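Local structure of coenzyme A transferase (Yersinia pestis, 3QLI) at residues L270-L273 with I274-V278; T385-K388 with G389-S392; E435-P439 with D440-E444. The protein probably transfers coenzyme A from an acyl-CoA to a carboxylate such as acetate. All coordinates share one frame; numbering follows the deposited sequence.

Interaction 1: residues L270-L273 with I274-V278; sequences LVDL and IRRGV
Asp272 holds two arginines of the next turn, one on each carboxylate oxygen. The tighter bond, fairly straight, runs from Arg276 NE to Asp272 OD2 at 2.8 Å. It meets OD2 on the syn side, and the oxygen lies close to the guanidinium plane although the carboxylate and guanidinium are turned 66° apart. Arg276 is extended from CG to NE, which brings its CD to 3.4 Å from Asp272 OD2. The second salt bridge is looser: Arg275 NH1 stands 3.6 Å from Asp272 OD1, which lies at the guanidinium edge. A bend at chi3 (-58°) turns the Arg275 chain back over the preceding turn, where NH2 also touches Val271 CG1. Cation-pi contact with Tyr305 of helix 300-306 gives this guanidinium another partner.

In the backbone, ordinary helical bonds satisfy the carbonyls: Leu270 O takes Ile274 N, Val271 O takes Arg275 N at 2.9 Å, and Asp272 O takes Arg276 N. Helix 268-276 then stops in a Schellman motif. Gly277, with its positive phi of 83°, turns the chain so that Leu273 O receives Val278 N at 3.0 Å, a weak, bent bond, while Gly277 N bonds to Ile274 O. At this turn Leu273 CB packs on Val278 CB at 4.1 Å.

The helix end is thus divided by chemistry: Leu270 and Leu273 lie against strand 237-240, whereas the Asp272-Arg275-Arg276 network ties the last turn together on its more exposed side. Placing one acid between two arginines should favour its ionised form.

Interaction 2: residues T385-K388 with G389-S392; sequences TAAK and GTVS
Thr390 closes on Ala387 O with two donors. Thr390 OG1 gives Ala387 O the shorter bond, 2.6 Å, in the carbonyl plane and on a lone pair. Thr390 N reaches Ala387 O at 2.9 Å but from above that plane, 56° out of it. OG1 can do this because a chi1 of 62° sets it between the backbone N and carbonyl carbon of Thr390, turned back over the loop. The same rotation brings Thr390 OG1 to 3.3 Å from Ala387 CB and leaves CG2 close to Ala387 O. Val391 CG2 lies 4.1 Å from Ala387 CB.

Next to this turn the two short strands pair. Ala386 and Val391 form an antiparallel hydrogen-bonded pair: Ala386 N reaches Val391 O at 2.7 Å, and Val391 N returns a bond to Ala386 O. Thr385 and Ser392 follow as a non-hydrogen-bonded pair. The whole is a beta hairpin closed by a type I' turn from Ala387 to Thr390, with Lys388 and Gly389 at its corners, both at positive phi. Thr390 and Val391 together face Ala386, a classic beta bulge.

On the Thr385 side a water bridges the hairpin, donating to Thr385 OG1 at 2.9 Å and accepting from Gly389 N at 2.8 Å, so the turn amide is satisfied through solvent. Thr385 OG1 also lies 3.4 Å from Gly389 CA.

Further out, Phe441 of helix 439-451 packs on Thr385 and Ser392, and Ser392 OG bonds to Ile394 O. Ala387 belongs to a coenzyme A site observed for this protein, as does Arg393, which touches Ala386 just beyond the second strand.

Interaction 3: residues E435-P439 with D440-E444; sequences ELAHP and DFRDE
Asp440 meets His438 at both its backbone and its side chain. Asp440 N donates to His438 ND1, 3.0 Å and nearly straight at 169°, arriving at the edge of the imidazole close to the ring plane. That bond requires ND1 to be an acceptor, with no proton on it. With CG anti to its backbone N (chi1 -169°), the imidazole swings forward beside the start of the helix. The Asp440 carboxylate runs alongside it in the same direction, its plane turned 58° from the ring and Asp440 CG 3.4 Å from His438 CE1.

Phe441 N bonds to His438 O at 2.9 Å, from above the carbonyl plane, while the edge of its ring at CD2 touches His438 CB. Through the bond from Asp440 N to its ND1, His438 is the N-cap of helix 439-451, its side chain covering one of the amides that the first turn leaves without a helical carbonyl. The same histidine packs on Ser384, just ahead of the hairpin.

Arg442 then reaches back along the loop, extended from CG to NE. Arg442 NE and NH2 together grip Ala437 O side-on, at 2.8 Å and 3.1 Å, with the oxygen near the guanidinium plane. Arg442 NH1 makes a salt bridge to Glu435 OE1 at 3.0 Å, the carboxylate standing nearly perpendicular to the guanidinium. Glu435 O lies over one guanidinium face and Pro439 CG over the opposite one. The backbone N of Arg442 bonds to Pro439 O at a longer 3.3 Å.

Asp443 N reaches the same Pro439 O through a water, which accepts from the amide and donates to Pro439 O at 2.7 Å.

In the fold
Interactions 2 and 3 are neighbours, their centres about 12 Å apart, and the side chains of His438 and Phe441 join the helix start of interaction 3 to the hairpin of interaction 2. Interaction 1 stands apart, its nearest atoms about 24 Å from interaction 2 and about 23 Å from interaction 3. It is partly buried, the other two are surface contacts. Interactions 1 and 3 sit at opposite kinds of helix end, the C-terminus of helix 268-276 and the N-terminus of helix 439-451: a carboxylate shared by two arginines beside a Schellman motif, against an N-cap histidine and an arginine clasping a loop carbonyl. Interaction 2 relies on backbone pairing, a threonine hydroxyl and a bridging water instead of charge.

Interaction 1: residues L270-L273 with I274-V278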
# COMPACT_ATOMS: atom_id res chain seq x y z
N LEU A 270 -10.66 -10.58 -22.01
CA LEU A 270 -11.42 -11.23 -20.96
C LEU A 270 -12.82 -11.57 -21.45
O LEU A 270 -13.36 -12.63 -21.12
CB LEU A 270 -11.51 -10.35 -19.70
CG LEU A 270 -10.24 -10.29 -18.84
CD1 LEU A 270 -10.43 -9.35 -17.65
CD2 LEU A 270 -9.83 -11.70 -18.38
N VAL A 271 -13.40 -10.69 -22.24
CA VAL A 271 -14.76 -10.91 -22.71
C VAL A 271 -14.76 -12.09 -23.68
O VAL A 271 -15.73 -12.85 -23.75
CB VAL A 271 -15.33 -9.65 -23.37
CG1 VAL A 271 -16.59 -9.98 -24.16
CG2 VAL A 271 -15.62 -8.60 -22.29
N ASP A 272 -13.66 -12.25 -24.42
CA ASP A 272 -13.54 -13.41 -25.32
C ASP A 272 -13.61 -14.72 -24.53
O ASP A 272 -14.28 -15.69 -24.95
CB ASP A 272 -12.25 -13.32 -26.14
CG ASP A 272 -12.13 -14.44 -27.16
OD1 ASP A 272 -12.88 -14.42 -28.16
OD2 ASP A 272 -11.28 -15.33 -26.96
N LEU A 273 -12.94 -14.76 -23.38
CA LEU A 273 -12.96 -15.96 -22.55
C LEU A 273 -14.36 -16.23 -21.99
O LEU A 273 -14.76 -17.38 -21.83
CB LEU A 273 -11.92 -15.87 -21.43
CG LEU A 273 -10.47 -15.73 -21.89
CD1 LEU A 273 -9.54 -15.60 -20.67
CD2 LEU A 273 -10.06 -16.92 -22.75
N ILE A 274 -15.10 -15.16 -21.69
CA ILE A 274 -16.50 -15.33 -21.28
C ILE A 274 -17.30 -15.96 -22.43
O ILE A 274 -17.98 -16.97 -22.26
CB ILE A 274 -17.15 -14.00 -20.90
CG1 ILE A 274 -16.47 -13.40 -19.66
CG2 ILE A 274 -18.63 -14.20 -20.59
CD1 ILE A 274 -17.04 -12.02 -19.26
N ARG A 275 -17.18 -15.36 -23.61
CA ARG A 275 -17.87 -15.85 -24.81
C ARG A 275 -17.55 -17.32 -25.12
O ARG A 275 -18.42 -18.09 -25.54
CB ARG A 275 -17.52 -14.95 -25.99
CG ARG A 275 -18.22 -15.27 -27.29
CD ARG A 275 -17.77 -14.32 -28.41
NE ARG A 275 -18.02 -12.90 -28.09
CZ ARG A 275 -17.06 -11.99 -27.94
NH1 ARG A 275 -15.78 -12.31 -28.08
NH2 ARG A 275 -17.38 -10.73 -27.67
N ARG A 276 -16.30 -17.72 -24.90
CA ARG A 276 -15.88 -19.10 -25.16
C ARG A 276 -16.34 -20.11 -24.11
O ARG A 276 -16.20 -21.30 -24.32
CB ARG A 276 -14.37 -19.18 -25.29
CG ARG A 276 -13.82 -18.53 -26.54
CD ARG A 276 -12.29 -18.55 -26.54
NE ARG A 276 -11.77 -17.99 -27.79
CZ ARG A 276 -11.49 -18.71 -28.87
NH1 ARG A 276 -11.68 -20.03 -28.85
NH2 ARG A 276 -11.03 -18.13 -29.96
N GLY A 277 -16.86 -19.64 -22.97
CA GLY A 277 -17.27 -20.52 -21.89
C GLY A 277 -16.11 -20.93 -20.99
O GLY A 277 -16.25 -21.78 -20.10
N VAL A 278 -14.95 -20.32 -21.23
CA VAL A 278 -13.76 -20.54 -20.43
C VAL A 278 -13.93 -19.98 -19.02
O VAL A 278 -13.57 -20.60 -18.02
CB VAL A 278 -12.53 -19.88 -21.08
CG1 VAL A 278 -11.32 -19.89 -20.13
CG2 VAL A 278 -12.19 -20.57 -22.41

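Interaction 2: residues T385-K388 with G389-S392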
# COMPACT_ATOMS: atom_id res chain seq x y z
N THR A 385 13.55 -4.87 -23.30
CA THR A 385 14.16 -3.71 -23.92
C THR A 385 13.15 -2.82 -24.63
O THR A 385 11.98 -3.18 -24.78
CB THR A 385 15.24 -4.10 -24.96
OG1 THR A 385 14.61 -4.70 -26.10
CG2 THR A 385 16.22 -5.09 -24.35
N ALA A 386 13.62 -1.65 -25.06
CA ALA A 386 12.81 -0.72 -25.84
C ALA A 386 13.68 -0.17 -26.96
O ALA A 386 14.90 -0.37 -26.97
CB ALA A 386 12.31 0.41 -24.95
N ALA A 387 13.06 0.51 -27.93
CA ALA A 387 13.83 1.23 -28.94
C ALA A 387 14.74 0.30 -29.74
O ALA A 387 15.96 0.48 -29.78
CB ALA A 387 14.66 2.32 -28.27
N LYS A 388 14.14 -0.70 -30.38
CA LYS A 388 14.89 -1.62 -31.23
C LYS A 388 16.02 -2.27 -30.45
O LYS A 388 17.10 -2.51 -30.99
CB LYS A 388 15.48 -0.87 -32.43
CG LYS A 388 14.56 0.17 -33.04
CD LYS A 388 13.38 -0.46 -33.73
CE LYS A 388 12.54 0.60 -34.45
NZ LYS A 388 13.36 1.44 -35.37
N GLY A 389 15.77 -2.54 -29.17
CA GLY A 389 16.74 -3.25 -28.35
C GLY A 389 17.90 -2.39 -27.90
O GLY A 389 18.86 -2.91 -27.33
N THR A 390 17.83 -1.09 -28.13
CA THR A 390 18.92 -0.21 -27.74
C THR A 390 18.81 0.31 -26.30
O THR A 390 19.77 0.82 -25.75
CB THR A 390 19.08 0.99 -28.72
OG1 THR A 390 17.89 1.80 -28.71
CG2 THR A 390 19.32 0.49 -30.13
N VAL A 391 17.63 0.17 -25.69
CA VAL A 391 17.43 0.65 -24.32
C VAL A 391 16.87 -0.45 -23.42
O VAL A 391 15.90 -1.12 -23.79
CB VAL A 391 16.48 1.86 -24.27
CG1 VAL A 391 16.17 2.22 -22.83
CG2 VAL A 391 17.09 3.06 -25.01
N SER A 392 17.47 -0.63 -22.25
CA SER A 392 17.03 -1.67 -21.34
C SER A 392 15.86 -1.19 -20.50
O SER A 392 15.87 -0.07 -19.98
CB SER A 392 18.17 -2.09 -20.42
OG SER A 392 17.77 -3.16 -19.58
O HOH W 1 13.20 -3.23 -28.18

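Interaction 3: residues E435-P439 with D440-E444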
# COMPACT_ATOMS: atom_id res chain seq x y z
N GLU A 435 19.05 -11.79 -14.70
CA GLU A 435 18.86 -12.89 -15.66
C GLU A 435 17.59 -12.74 -16.49
O GLU A 435 17.41 -13.47 -17.48
CB GLU A 435 18.95 -14.26 -14.98
CG GLU A 435 20.33 -14.55 -14.36
CD GLU A 435 21.48 -14.23 -15.33
OE1 GLU A 435 21.57 -14.92 -16.36
OE2 GLU A 435 22.28 -13.30 -15.06
N LEU A 436 16.73 -11.78 -16.13
CA LEU A 436 15.55 -11.48 -16.96
C LEU A 436 15.83 -10.35 -17.95
O LEU A 436 15.00 -10.04 -18.80
CB LEU A 436 14.34 -11.09 -16.10
CG LEU A 436 13.75 -12.16 -15.19
CD1 LEU A 436 12.40 -11.71 -14.63
CD2 LEU A 436 13.61 -13.50 -15.91
N ALA A 437 16.97 -9.69 -17.79
CA ALA A 437 17.34 -8.60 -18.70
C ALA A 437 17.84 -9.19 -20.02
O ALA A 437 18.23 -10.36 -20.07
CB ALA A 437 18.43 -7.73 -18.07
N HIS A 438 17.83 -8.40 -21.08
CA HIS A 438 18.41 -8.86 -22.35
C HIS A 438 19.91 -9.16 -22.15
O HIS A 438 20.63 -8.44 -21.44
CB HIS A 438 18.20 -7.84 -23.47
CG HIS A 438 18.54 -8.36 -24.83
ND1 HIS A 438 19.83 -8.49 -25.29
CD2 HIS A 438 17.74 -8.84 -25.83
CE1 HIS A 438 19.83 -9.01 -26.50
NE2 HIS A 438 18.57 -9.24 -26.85
N PRO A 439 20.40 -10.24 -22.77
CA PRO A 439 21.83 -10.53 -22.64
C PRO A 439 22.76 -9.32 -22.89
O PRO A 439 23.77 -9.18 -22.19
CB PRO A 439 22.06 -11.62 -23.69
CG PRO A 439 20.74 -12.38 -23.69
CD PRO A 439 19.67 -11.30 -23.50
N ASP A 440 22.40 -8.45 -23.83
CA ASP A 440 23.25 -7.29 -24.11
C ASP A 440 23.51 -6.38 -22.90
O ASP A 440 24.48 -5.62 -22.89
CB ASP A 440 22.66 -6.44 -25.25
CG ASP A 440 22.66 -7.17 -26.58
OD1 ASP A 440 23.29 -8.24 -26.68
OD2 ASP A 440 22.02 -6.65 -27.53
N PHE A 441 22.64 -6.45 -21.90
CA PHE A 441 22.72 -5.53 -20.77
C PHE A 441 23.11 -6.17 -19.44
O PHE A 441 23.26 -5.48 -18.43
CB PHE A 441 21.40 -4.77 -20.58
CG PHE A 441 21.03 -3.91 -21.75
CD1 PHE A 441 21.66 -2.69 -21.96
CD2 PHE A 441 20.03 -4.31 -22.63
CE1 PHE A 441 21.31 -1.88 -23.04
CE2 PHE A 441 19.68 -3.51 -23.72
CZ PHE A 441 20.33 -2.29 -23.92
N ARG A 442 23.27 -7.49 -19.41
CA ARG A 442 23.48 -8.17 -18.14
C ARG A 442 24.79 -7.80 -17.45
O ARG A 442 24.84 -7.67 -16.22
CB ARG A 442 23.33 -9.68 -18.28
CG ARG A 442 21.89 -10.07 -18.64
CD ARG A 442 21.64 -11.57 -18.54
NE ARG A 442 20.39 -11.92 -19.23
CZ ARG A 442 20.02 -13.16 -19.54
NH1 ARG A 442 20.79 -14.20 -19.20
NH2 ARG A 442 18.88 -13.35 -20.20
N ASP A 443 25.86 -7.64 -18.23
CA ASP A 443 27.16 -7.29 -17.65
C ASP A 443 27.11 -5.90 -17.02
O ASP A 443 27.63 -5.68 -15.92
CB ASP A 443 28.27 -7.34 -18.70
CG ASP A 443 28.62 -8.76 -19.11
OD1 ASP A 443 28.08 -9.71 -18.51
OD2 ASP A 443 29.45 -8.92 -20.03
N GLU A 444 26.49 -4.96 -17.72
CA GLU A 444 26.39 -3.59 -17.23
C GLU A 444 25.54 -3.55 -15.97
O GLU A 444 25.86 -2.84 -15.01
CB GLU A 444 25.77 -2.69 -18.30
CG GLU A 444 25.79 -1.22 -17.91
CD GLU A 444 25.48 -0.29 -19.08
OE1 GLU A 444 25.88 0.90 -19.01
OE2 GLU A 444 24.84 -0.74 -20.06
O HOH W 2 26.04 -8.06 -21.16